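Local coordinates for protein dienelactone hydrolase (Anabaena variabilis, PDB 2O2G) that probably acts as a hydrolase of the dienelactone hydrolase family, with an alpha/beta-hydrolase fold, at residues A34-S44 and H113-G124; A128-P136 and A152-T163. All coordinates share one frame; numbering follows the deposited sequence.

How the contacts relate
From the N terminus, strand 36-41 comes first. Contact 1 closes a long loop by pairing it with strand 115-121, and the intervening residues, mostly helical, include strand 66-70, which flanks 36-41 on its other edge. The chain then turns directly into helix 123-134. Contact 2 closes a much shorter loop, from the end of that helix across strand 139-145 to the connection leading into strand 163-168. The two loops follow one another in series, neither nesting nor crossing. Contact 1 joins two central strands, whereas contact 2 holds helix 123-134 to the connection into strand 163-168. Their centres lie 13 Å apart, and Tyr118 of contact 1 links them by packing on Ala128, Ala131 and Ala132.

Contact 1. Residues A34-S44 and H113-G124; sequences ATGIVLFAHGS and HLKVGYFGASTG. With SO4 (sulfate ion), chain B.
Leu114 opens the pairing, its CD2 lying 3.3 Å from Ala34 O and its CB against Ile37 CG2; the two side chains cross at about a right angle. Lys115 then begins the parallel ladder: its N bonds to Thr35 O while its O accepts from Ile37 N. Val116 lies alongside Ile37, pointing the same way, CG2 to CG2 at 3.8 Å. Gly117 takes the next two rungs with Ile37 and Leu39. Tyr118 runs beside Leu39, Tyr118 CE1 lying 3.9 Å from Leu39 CD2, and its hydroxyl bonds to Thr102. The backbone puts Phe119 CB over one face of the Phe40 ring, 4.1 Å from the centroid, a CH-pi contact. With CG anti to the backbone N (chi1 -178°), the Phe119 ring brings CD1 to 3.5 Å from Phe40 CD2, the planes oblique at 40°. Gly120 passes close to Gly124 O, where a CB would clash. Ala121 N bonds to Ala41 O and completes the ladder. Ser122 has positive phi (51°). Thr123 OG1 and Ser44 OG share a short hydrogen bond of 2.5 Å, either being the possible donor; Ser44 OG also bonds to Arg88 O. Gly43 N donates to a sulfate, probably from the crystallisation liquor, also held by Ser46, Ser50, Arg52 and Arg145. The strained strand-to-helix turn, with Gly120 and Gly124 two residues before and after Ser122 (GxSxG), is consistent with an alpha/beta-hydrolase nucleophile elbow, Ser122 probably forming a triad with His199 and Asp171.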
loop_
_atom_site.group_PDB
_atom_site.type_symbol
_atom_site.label_atom_id
_atom_site.label_comp_id
_atom_site.label_asym_id
_atom_site.label_seq_id
_atom_site.Cartn_x
_atom_site.Cartn_y
_atom_site.Cartn_z
ATOM N N ALA A 34 -16.363 7.892 -6.994
ATOM C CA ALA A 34 -15.258 7.720 -6.045
ATOM C C ALA A 34 -14.595 9.055 -5.680
ATOM O O ALA A 34 -14.444 9.948 -6.513
ATOM C CB ALA A 34 -14.193 6.730 -6.576
ATOM N N THR A 35 -14.209 9.139 -4.420
ATOM C CA THR A 35 -13.514 10.293 -3.853
ATOM C C THR A 35 -12.083 9.944 -3.369
ATOM O O THR A 35 -11.248 10.832 -3.282
ATOM C CB THR A 35 -14.306 10.881 -2.673
ATOM O OG1 THR A 35 -14.290 9.966 -1.571
ATOM C CG2 THR A 35 -15.745 11.147 -3.075
ATOM N N GLY A 36 -11.808 8.674 -3.072
ATOM C CA GLY A 36 -10.489 8.253 -2.613
ATOM C C GLY A 36 -9.895 7.215 -3.536
ATOM O O GLY A 36 -10.642 6.516 -4.253
ATOM N N ILE A 37 -8.556 7.156 -3.566
ATOM C CA ILE A 37 -7.875 6.129 -4.323
ATOM C C ILE A 37 -6.788 5.517 -3.447
ATOM O O ILE A 37 -6.042 6.232 -2.756
ATOM C CB ILE A 37 -7.303 6.637 -5.658
ATOM C CG1 ILE A 37 -6.840 5.437 -6.512
ATOM C CG2 ILE A 37 -6.195 7.646 -5.442
ATOM C CD1 ILE A 37 -6.620 5.775 -7.968
ATOM N N VAL A 38 -6.733 4.191 -3.483
ATOM C CA VAL A 38 -5.747 3.435 -2.738
ATOM C C VAL A 38 -4.654 2.891 -3.668
ATOM O O VAL A 38 -4.909 2.060 -4.553
ATOM C CB VAL A 38 -6.423 2.290 -2.007
ATOM C CG1 VAL A 38 -5.393 1.466 -1.229
ATOM C CG2 VAL A 38 -7.522 2.856 -1.094
ATOM N N LEU A 39 -3.441 3.380 -3.458
ATOM C CA LEU A 39 -2.287 2.917 -4.180
ATOM C C LEU A 39 -1.657 1.766 -3.384
ATOM O O LEU A 39 -1.343 1.923 -2.190
ATOM C CB LEU A 39 -1.308 4.051 -4.378
ATOM C CG LEU A 39 -0.017 3.800 -5.178
ATOM C CD1 LEU A 39 -0.179 3.363 -6.614
ATOM C CD2 LEU A 39 0.752 5.073 -5.176
ATOM N N PHE A 40 -1.480 0.618 -4.045
ATOM C CA PHE A 40 -0.921 -0.589 -3.412
ATOM C C PHE A 40 0.576 -0.787 -3.615
ATOM O O PHE A 40 1.022 -0.730 -4.725
ATOM C CB PHE A 40 -1.594 -1.838 -3.978
ATOM C CG PHE A 40 -2.953 -2.070 -3.478
ATOM C CD1 PHE A 40 -3.996 -1.269 -3.888
ATOM C CD2 PHE A 40 -3.223 -3.140 -2.626
ATOM C CE1 PHE A 40 -5.273 -1.500 -3.431
ATOM C CE2 PHE A 40 -4.503 -3.382 -2.190
ATOM C CZ PHE A 40 -5.523 -2.554 -2.573
ATOM N N ALA A 41 1.333 -0.962 -2.531
ATOM C CA ALA A 41 2.752 -1.301 -2.561
ATOM C C ALA A 41 2.790 -2.787 -2.284
ATOM O O ALA A 41 2.446 -3.210 -1.188
ATOM C CB ALA A 41 3.509 -0.559 -1.474
ATOM N N HIS A 42 3.172 -3.576 -3.278
ATOM C CA HIS A 42 3.208 -5.021 -3.163
ATOM C C HIS A 42 4.444 -5.425 -2.381
ATOM O O HIS A 42 5.355 -4.602 -2.150
ATOM C CB HIS A 42 3.157 -5.688 -4.567
ATOM C CG HIS A 42 4.304 -5.304 -5.473
ATOM N ND1 HIS A 42 5.606 -5.711 -5.252
ATOM C CD2 HIS A 42 4.342 -4.540 -6.594
ATOM C CE1 HIS A 42 6.391 -5.209 -6.195
ATOM N NE2 HIS A 42 5.645 -4.510 -7.032
ATOM N N GLY A 43 4.462 -6.661 -1.910
ATOM C CA GLY A 43 5.654 -7.173 -1.179
ATOM C C GLY A 43 6.775 -7.551 -2.117
ATOM O O GLY A 43 6.590 -7.578 -3.358
ATOM N N SER A 44 7.924 -7.889 -1.524
ATOM C CA SER A 44 9.127 -8.182 -2.266
ATOM C C SER A 44 8.953 -9.418 -3.102
ATOM O O SER A 44 8.565 -10.461 -2.575
ATOM C CB SER A 44 10.323 -8.377 -1.327
ATOM O OG SER A 44 10.547 -7.219 -0.550
ATOM N N HIS A 113 -8.596 14.498 -8.742
ATOM C CA HIS A 113 -9.561 14.774 -7.692
ATOM C C HIS A 113 -9.575 13.723 -6.588
ATOM O O HIS A 113 -10.234 13.924 -5.566
ATOM C CB HIS A 113 -10.958 14.819 -8.289
ATOM C CG HIS A 113 -11.434 13.498 -8.828
ATOM N ND1 HIS A 113 -10.957 12.955 -10.006
ATOM C CD2 HIS A 113 -12.380 12.637 -8.374
ATOM C CE1 HIS A 113 -11.581 11.813 -10.244
ATOM N NE2 HIS A 113 -12.440 11.590 -9.266
ATOM N N LEU A 114 -8.868 12.599 -6.774
ATOM C CA LEU A 114 -8.948 11.533 -5.789
ATOM C C LEU A 114 -7.980 11.686 -4.617
ATOM O O LEU A 114 -6.812 12.028 -4.804
ATOM C CB LEU A 114 -8.761 10.183 -6.479
ATOM C CG LEU A 114 -9.824 9.824 -7.535
ATOM C CD1 LEU A 114 -9.328 8.669 -8.393
ATOM C CD2 LEU A 114 -11.188 9.491 -6.906
ATOM N N LYS A 115 -8.466 11.414 -3.407
ATOM C CA LYS A 115 -7.596 11.455 -2.216
ATOM C C LYS A 115 -6.775 10.164 -2.117
ATOM O O LYS A 115 -7.311 9.048 -1.997
ATOM C CB LYS A 115 -8.363 11.756 -0.930
ATOM C CG LYS A 115 -8.718 13.249 -0.762
ATOM C CD LYS A 115 -9.816 13.700 -1.636
ATOM C CE LYS A 115 -9.957 15.224 -1.636
ATOM N NZ LYS A 115 -9.989 15.787 -0.276
ATOM N N VAL A 116 -5.458 10.331 -2.119
ATOM C CA VAL A 116 -4.584 9.186 -2.132
ATOM C C VAL A 116 -4.350 8.574 -0.770
ATOM O O VAL A 116 -4.054 9.271 0.197
ATOM C CB VAL A 116 -3.222 9.477 -2.780
ATOM C CG1 VAL A 116 -2.311 8.244 -2.698
ATOM C CG2 VAL A 116 -3.394 9.896 -4.255
ATOM N N GLY A 117 -4.472 7.245 -0.728
ATOM C CA GLY A 117 -4.120 6.450 0.447
ATOM C C GLY A 117 -3.191 5.323 -0.002
ATOM O O GLY A 117 -3.202 4.925 -1.160
ATOM N N TYR A 118 -2.421 4.759 0.924
ATOM C CA TYR A 118 -1.522 3.668 0.578
ATOM C C TYR A 118 -1.883 2.378 1.312
ATOM O O TYR A 118 -2.270 2.394 2.528
ATOM C CB TYR A 118 -0.065 3.977 0.937
ATOM C CG TYR A 118 0.653 5.127 0.242
ATOM C CD1 TYR A 118 0.319 5.569 -1.021
ATOM C CD2 TYR A 118 1.766 5.682 0.844
ATOM C CE1 TYR A 118 1.034 6.592 -1.625
ATOM C CE2 TYR A 118 2.504 6.680 0.246
ATOM C CZ TYR A 118 2.151 7.135 -0.978
ATOM O OH TYR A 118 2.920 8.144 -1.509
ATOM N N PHE A 119 -1.798 1.279 0.577
ATOM C CA PHE A 119 -1.957 -0.058 1.150
ATOM C C PHE A 119 -0.658 -0.749 0.871
ATOM O O PHE A 119 -0.393 -1.117 -0.274
ATOM C CB PHE A 119 -3.150 -0.831 0.589
ATOM C CG PHE A 119 -3.326 -2.199 1.233
ATOM C CD1 PHE A 119 -2.582 -3.298 0.801
ATOM C CD2 PHE A 119 -4.212 -2.385 2.278
ATOM C CE1 PHE A 119 -2.740 -4.573 1.423
ATOM C CE2 PHE A 119 -4.352 -3.648 2.923
ATOM C CZ PHE A 119 -3.629 -4.724 2.504
ATOM N N GLY A 120 0.167 -0.925 1.909
ATOM C CA GLY A 120 1.453 -1.525 1.736
ATOM C C GLY A 120 1.466 -2.924 2.305
ATOM O O GLY A 120 1.125 -3.089 3.470
ATOM N N ALA A 121 1.882 -3.908 1.497
ATOM C CA ALA A 121 1.885 -5.315 1.894
ATOM C C ALA A 121 3.297 -5.815 2.206
ATOM O O ALA A 121 4.229 -5.634 1.389
ATOM C CB ALA A 121 1.277 -6.163 0.800
ATOM N N SER A 122 3.437 -6.436 3.370
ATOM C CA SER A 122 4.713 -6.996 3.799
ATOM C C SER A 122 5.822 -5.936 3.672
ATOM O O SER A 122 5.710 -4.894 4.288
ATOM C CB SER A 122 4.999 -8.277 3.021
ATOM O OG SER A 122 3.970 -9.222 3.247
ATOM N N THR A 123 6.879 -6.158 2.878
ATOM C CA THR A 123 7.921 -5.110 2.714
ATOM C C THR A 123 7.372 -3.761 2.139
ATOM O O THR A 123 7.977 -2.679 2.347
ATOM C CB THR A 123 9.132 -5.584 1.846
ATOM O OG1 THR A 123 8.677 -5.959 0.540
ATOM C CG2 THR A 123 9.863 -6.735 2.505
ATOM N N GLY A 124 6.240 -3.816 1.436
ATOM C CA GLY A 124 5.565 -2.606 0.944
ATOM C C GLY A 124 5.129 -1.631 2.042
ATOM O O GLY A 124 5.071 -0.397 1.822
HETATM S S SO4 B . 1.946 -9.537 -1.465
HETATM O O1 SO4 B . 2.066 -8.247 -2.119
HETATM O O2 SO4 B . 2.286 -10.517 -2.456
HETATM O O3 SO4 B . 0.543 -9.719 -1.148
HETATM O O4 SO4 B . 2.770 -9.640 -0.266
HETATM O O HOH W 1 -14.327 9.434 -8.990
HETATM O O HOH W 2 7.920 -4.188 -1.536
HETATM O O HOH W 3 7.453 -8.953 1.075
#

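Contact 2. Residues A128-P136 and A152-T163; sequences ALVAAAERP and APSALPHVKAPT
Leu129 reaches from helix 123-134 with its two methyls divided between partners: CD1 meets Leu156 CD2 at 3.9 Å, and CD2 meets Thr163, at 3.8 Å from OG1 and a similar distance from CG2. In both pairs the side chains are inclined to each other. The Thr163 hydroxyl is turned by chi1 of -62°, opposite its own carbonyl carbon, and donates to Ala161 O at 2.8 Å, which fixes the rotation that also presents CG2 to the leucine. Replacing this threonine by alanine removes both OG1 and CG2, which would probably leave Ala161 O without its hydroxyl donor and open a gap beside Leu129 CD2. One turn along the helix, Ala133 directs its CB toward the neighbouring segment, against Ala155 CB, His158 CB and Val159 CG2; consistent with this small side chain, Ala133 CA comes to 4.4 Å from Val159 CA. Val159 CG2 also lies 3.5 Å from Leu129 O. Val130 uses a single branch, CG2, which touches Ala152 CB at 3.6 Å and Ala155 CB at 4.0 Å. At the far end Pro136 CB rests on Lys160 CG, and a water joins the backbones by donating to Ala132 O and accepting from Lys160 N. Leu185 also touches Leu156, Val159 and Thr163. The arrangement belongs to the alpha/beta-hydrolase fold: the helix that follows the probable nucleophile elbow packs on the connection from strand 139-145 and on the first residue of strand 163-168.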
loop_
_atom_site.group_PDB
_atom_site.type_symbol
_atom_site.label_atom_id
_atom_site.label_comp_id
_atom_site.label_asym_id
_atom_site.label_seq_id
_atom_site.Cartn_x
_atom_site.Cartn_y
_atom_site.Cartn_z
ATOM N N ALA A 128 5.692 2.276 1.984
ATOM C CA ALA A 128 4.532 3.144 2.035
ATOM C C ALA A 128 4.732 4.244 3.058
ATOM O O ALA A 128 4.390 5.402 2.772
ATOM C CB ALA A 128 3.295 2.360 2.393
ATOM N N LEU A 129 5.253 3.885 4.243
ATOM C CA LEU A 129 5.464 4.880 5.279
ATOM C C LEU A 129 6.560 5.845 4.885
ATOM O O LEU A 129 6.454 7.026 5.190
ATOM C CB LEU A 129 5.759 4.245 6.641
ATOM C CG LEU A 129 4.508 3.504 7.137
ATOM C CD1 LEU A 129 4.881 2.450 8.137
ATOM C CD2 LEU A 129 3.447 4.464 7.706
ATOM N N VAL A 130 7.620 5.360 4.229
ATOM C CA VAL A 130 8.710 6.265 3.816
ATOM C C VAL A 130 8.201 7.255 2.766
ATOM O O VAL A 130 8.511 8.444 2.818
ATOM C CB VAL A 130 9.970 5.501 3.311
ATOM C CG1 VAL A 130 11.030 6.481 2.780
ATOM C CG2 VAL A 130 10.556 4.658 4.421
ATOM N N ALA A 131 7.394 6.760 1.825
ATOM C CA ALA A 131 6.790 7.604 0.807
ATOM C C ALA A 131 5.800 8.647 1.390
ATOM O O ALA A 131 5.794 9.805 0.974
ATOM C CB ALA A 131 6.076 6.727 -0.238
ATOM N N ALA A 132 4.977 8.220 2.348
ATOM C CA ALA A 132 3.991 9.084 2.986
ATOM C C ALA A 132 4.649 10.288 3.665
ATOM O O ALA A 132 4.131 11.402 3.599
ATOM C CB ALA A 132 3.153 8.265 3.983
ATOM N N ALA A 133 5.794 10.057 4.300
ATOM C CA ALA A 133 6.570 11.117 4.945
ATOM C C ALA A 133 7.104 12.131 3.929
ATOM O O ALA A 133 7.329 13.282 4.299
ATOM C CB ALA A 133 7.681 10.533 5.719
ATOM N N GLU A 134 7.309 11.695 2.677
ATOM C CA GLU A 134 7.723 12.564 1.552
ATOM C C GLU A 134 6.574 13.345 0.875
ATOM O O GLU A 134 6.853 14.282 0.122
ATOM C CB GLU A 134 8.413 11.770 0.431
ATOM C CG GLU A 134 9.643 11.041 0.826
ATOM C CD GLU A 134 10.690 11.954 1.344
ATOM O OE1 GLU A 134 10.965 12.976 0.665
ATOM O OE2 GLU A 134 11.232 11.654 2.429
ATOM N N ARG A 135 5.322 12.955 1.095
ATOM C CA ARG A 135 4.168 13.659 0.524
ATOM C C ARG A 135 3.097 13.912 1.590
ATOM O O ARG A 135 1.951 13.407 1.476
ATOM C CB ARG A 135 3.595 12.837 -0.655
ATOM C CG ARG A 135 4.510 12.742 -1.856
ATOM C CD ARG A 135 4.497 14.028 -2.652
ATOM N NE ARG A 135 5.362 13.976 -3.820
ATOM C CZ ARG A 135 6.648 14.287 -3.803
ATOM N NH1 ARG A 135 7.265 14.572 -2.663
ATOM N NH2 ARG A 135 7.351 14.181 -4.909
ATOM N N PRO A 136 3.427 14.718 2.622
ATOM C CA PRO A 136 2.504 14.911 3.756
ATOM C C PRO A 136 1.158 15.561 3.480
ATOM O O PRO A 136 0.181 15.299 4.208
ATOM C CB PRO A 136 3.324 15.780 4.719
ATOM C CG PRO A 136 4.257 16.525 3.820
ATOM C CD PRO A 136 4.668 15.509 2.807
ATOM N N ALA A 152 12.009 1.618 9.257
ATOM C CA ALA A 152 11.985 2.907 8.533
ATOM C C ALA A 152 11.878 3.986 9.618
ATOM O O ALA A 152 10.995 4.832 9.556
ATOM C CB ALA A 152 10.775 2.964 7.639
ATOM N N PRO A 153 12.791 3.966 10.604
ATOM C CA PRO A 153 12.605 4.812 11.777
ATOM C C PRO A 153 12.716 6.299 11.567
ATOM O O PRO A 153 12.134 7.049 12.346
ATOM C CB PRO A 153 13.718 4.336 12.722
ATOM C CG PRO A 153 14.798 3.890 11.815
ATOM C CD PRO A 153 14.066 3.213 10.694
ATOM N N SER A 154 13.468 6.739 10.557
ATOM C CA SER A 154 13.589 8.186 10.296
ATOM C C SER A 154 12.296 8.741 9.714
ATOM O O SER A 154 11.925 9.878 9.984
ATOM C CB SER A 154 14.773 8.479 9.386
ATOM O OG SER A 154 14.658 7.707 8.197
ATOM N N ALA A 155 11.608 7.938 8.911
ATOM C CA ALA A 155 10.336 8.357 8.341
ATOM C C ALA A 155 9.197 8.370 9.323
ATOM O O ALA A 155 8.305 9.213 9.209
ATOM C CB ALA A 155 9.948 7.442 7.178
ATOM N N LEU A 156 9.193 7.430 10.272
ATOM C CA LEU A 156 8.011 7.248 11.125
ATOM C C LEU A 156 7.441 8.499 11.811
ATOM O O LEU A 156 6.251 8.799 11.620
ATOM C CB LEU A 156 8.230 6.140 12.156
ATOM C CG LEU A 156 8.285 4.706 11.625
ATOM C CD1 LEU A 156 8.593 3.772 12.808
ATOM C CD2 LEU A 156 7.011 4.310 10.883
ATOM N N PRO A 157 8.267 9.235 12.566
ATOM C CA PRO A 157 7.717 10.449 13.209
ATOM C C PRO A 157 7.309 11.612 12.267
ATOM O O PRO A 157 6.683 12.576 12.742
ATOM C CB PRO A 157 8.835 10.887 14.165
ATOM C CG PRO A 157 10.078 10.299 13.609
ATOM C CD PRO A 157 9.688 9.024 12.920
ATOM N N HIS A 158 7.631 11.519 10.967
ATOM C CA HIS A 158 7.258 12.546 10.018
ATOM C C HIS A 158 5.987 12.207 9.276
ATOM O O HIS A 158 5.416 13.077 8.614
ATOM C CB HIS A 158 8.403 12.806 9.040
ATOM C CG HIS A 158 9.596 13.426 9.697
ATOM N ND1 HIS A 158 10.752 12.724 9.954
ATOM C CD2 HIS A 158 9.770 14.656 10.239
ATOM C CE1 HIS A 158 11.616 13.515 10.574
ATOM N NE2 HIS A 158 11.044 14.692 10.765
ATOM N N VAL A 159 5.552 10.962 9.374
ATOM C CA VAL A 159 4.318 10.530 8.701
ATOM C C VAL A 159 3.157 11.338 9.282
ATOM O O VAL A 159 2.996 11.420 10.516
ATOM C CB VAL A 159 4.101 9.043 8.866
ATOM C CG1 VAL A 159 2.670 8.600 8.363
ATOM C CG2 VAL A 159 5.167 8.282 8.137
ATOM N N LYS A 160 2.408 11.981 8.392
ATOM C CA LYS A 160 1.238 12.792 8.774
ATOM C C LYS A 160 -0.076 12.093 8.439
ATOM O O LYS A 160 -1.127 12.494 8.919
ATOM C CB LYS A 160 1.293 14.170 8.081
ATOM C CG LYS A 160 2.520 15.036 8.441
ATOM C CD LYS A 160 2.478 15.544 9.873
ATOM C CE LYS A 160 3.580 16.572 10.192
ATOM N NZ LYS A 160 4.967 16.023 10.238
ATOM N N ALA A 161 -0.008 11.060 7.604
ATOM C CA ALA A 161 -1.172 10.295 7.168
ATOM C C ALA A 161 -1.628 9.332 8.254
ATOM O O ALA A 161 -0.803 8.552 8.765
ATOM C CB ALA A 161 -0.827 9.511 5.919
ATOM N N PRO A 162 -2.919 9.411 8.672
ATOM C CA PRO A 162 -3.425 8.416 9.652
ATOM C C PRO A 162 -3.114 6.977 9.203
ATOM O O PRO A 162 -3.532 6.532 8.117
ATOM C CB PRO A 162 -4.924 8.719 9.717
ATOM C CG PRO A 162 -4.972 10.229 9.436
ATOM C CD PRO A 162 -3.937 10.436 8.356
ATOM N N THR A 163 -2.447 6.248 10.091
ATOM C CA THR A 163 -1.856 4.943 9.803
ATOM C C THR A 163 -2.406 3.786 10.658
ATOM O O THR A 163 -2.433 3.839 11.877
ATOM C CB THR A 163 -0.322 5.036 10.051
ATOM O OG1 THR A 163 0.242 6.002 9.156
ATOM C CG2 THR A 163 0.365 3.706 9.905
HETATM O O HOH W 4 2.268 11.452 5.498
#